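Local coordinates for phenylacetic acid degradation protein PaaI (Thermus thermophilus, PDB 1J1Y) that probably hydrolyses acyl-CoA thioesters, as a hotdog-fold thioesterase of the PaaI family that binds coenzyme A, at residues G25-D30 with R72-G77. Sequence-based numbering, arbitrary orientation.
Sequences GEVRAD and RPLGAG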
# COMPACT_ATOMS: atom_id res chain seq x y z
N GLY A 25 -11.31 -19.64 8.91
CA GLY A 25 -11.07 -20.68 7.93
C GLY A 25 -9.93 -21.56 8.36
O GLY A 25 -9.32 -21.35 9.41
N GLU A 26 -9.64 -22.57 7.56
CA GLU A 26 -8.54 -23.48 7.85
C GLU A 26 -7.70 -23.56 6.59
O GLU A 26 -8.24 -23.51 5.48
CB GLU A 26 -9.09 -24.87 8.21
CG GLU A 26 -8.14 -25.74 9.00
CD GLU A 26 -8.73 -27.11 9.32
OE1 GLU A 26 -9.92 -27.17 9.70
OE2 GLU A 26 -7.99 -28.11 9.22
N VAL A 27 -6.39 -23.67 6.74
CA VAL A 27 -5.52 -23.78 5.58
C VAL A 27 -5.64 -25.22 5.10
O VAL A 27 -5.16 -26.14 5.74
CB VAL A 27 -4.05 -23.49 5.95
CG1 VAL A 27 -3.16 -23.59 4.71
CG2 VAL A 27 -3.94 -22.10 6.57
N ARG A 28 -6.32 -25.39 3.97
CA ARG A 28 -6.53 -26.72 3.40
C ARG A 28 -5.46 -27.05 2.37
O ARG A 28 -4.65 -26.20 2.00
CB ARG A 28 -7.92 -26.80 2.75
CG ARG A 28 -9.08 -26.49 3.69
CD ARG A 28 -10.43 -26.61 2.97
NE ARG A 28 -10.41 -25.94 1.67
CZ ARG A 28 -11.49 -25.67 0.94
NH1 ARG A 28 -12.70 -26.01 1.37
NH2 ARG A 28 -11.35 -25.05 -0.23
N ALA A 29 -5.46 -28.29 1.91
CA ALA A 29 -4.49 -28.75 0.92
C ALA A 29 -4.53 -27.91 -0.36
O ALA A 29 -3.50 -27.70 -1.00
CB ALA A 29 -4.74 -30.22 0.58
N ASP A 30 -5.72 -27.43 -0.72
CA ASP A 30 -5.88 -26.63 -1.93
C ASP A 30 -5.62 -25.14 -1.71
O ASP A 30 -5.96 -24.32 -2.55
CB ASP A 30 -7.27 -26.86 -2.55
CG ASP A 30 -8.42 -26.54 -1.60
OD1 ASP A 30 -8.32 -26.85 -0.39
OD2 ASP A 30 -9.44 -26.00 -2.07
N ARG A 72 4.27 -13.94 9.10
CA ARG A 72 4.64 -15.31 9.41
C ARG A 72 4.00 -16.31 8.45
O ARG A 72 2.89 -16.11 7.98
CB ARG A 72 4.17 -15.67 10.82
CG ARG A 72 4.44 -14.63 11.89
CD ARG A 72 3.61 -14.92 13.13
NE ARG A 72 3.91 -16.22 13.71
CZ ARG A 72 4.92 -16.45 14.55
NH1 ARG A 72 5.72 -15.45 14.92
NH2 ARG A 72 5.13 -17.67 15.02
N PRO A 73 4.72 -17.40 8.15
CA PRO A 73 4.13 -18.39 7.24
C PRO A 73 3.16 -19.25 8.05
O PRO A 73 3.27 -19.33 9.28
CB PRO A 73 5.34 -19.18 6.76
CG PRO A 73 6.24 -19.16 7.96
CD PRO A 73 6.13 -17.71 8.41
N LEU A 74 2.19 -19.86 7.38
CA LEU A 74 1.23 -20.73 8.06
C LEU A 74 1.26 -22.10 7.41
O LEU A 74 1.35 -22.21 6.18
CB LEU A 74 -0.19 -20.16 7.97
CG LEU A 74 -0.60 -19.11 9.00
CD1 LEU A 74 -2.06 -18.75 8.78
CD2 LEU A 74 -0.39 -19.66 10.41
N GLY A 75 1.19 -23.13 8.23
CA GLY A 75 1.22 -24.48 7.72
C GLY A 75 -0.14 -25.07 7.41
O GLY A 75 -1.18 -24.57 7.85
N ALA A 76 -0.12 -26.16 6.64
CA ALA A 76 -1.34 -26.85 6.27
C ALA A 76 -2.09 -27.26 7.52
O ALA A 76 -1.49 -27.73 8.49
CB ALA A 76 -1.00 -28.08 5.44
N GLY A 77 -3.41 -27.09 7.50
CA GLY A 77 -4.24 -27.46 8.63
C GLY A 77 -4.45 -26.39 9.67
O GLY A 77 -5.31 -26.53 10.55
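The backbone N of G77 donates to V27 O, 2.7 Å away, in the one hydrogen bond that joins 25-30 to 72-77. Its N-H...O angle is 155°. Beside this bond V27 turns its side chain toward the loop: CB sits 3.6 Å from G75 O, and CG1, placed anti to the backbone N, packs against the same carbonyl oxygen and against A76 CA at 4.0 Å. The other branch, CG2, faces L74 CD1 more loosely at 4.4 Å. E26 reaches across to G77 as well. Its first torsion (chi1 -159°) sets CG 3.3 Å from G77 O, and the chain, extended beyond CG, carries OE2 alongside that oxygen at 3.4 Å; both oxygens are acceptors, so no bond links them. R79 NH1 donates to G77 O, and the R79 side chain also touches E26.

G77 has a positive phi, 90°, which glycine adopts readily. Further out, V27 also pairs through its backbone with A78, and G25 with V80, so the G77 bond sits at the end of the pairing of strands 20-26 and 79-89, on the same residue V27 that pairs with A78. V27 and L74 both rest on A38 and reach helix 40-56, V27 at F42 and L74 at L43, the central helix that the hotdog sheet wraps around. The contact thus combines one backbone bond, apolar packing from the buried V27, and a surface approach of two acceptors that the nearby arginine, donating to G77 O, would probably ease.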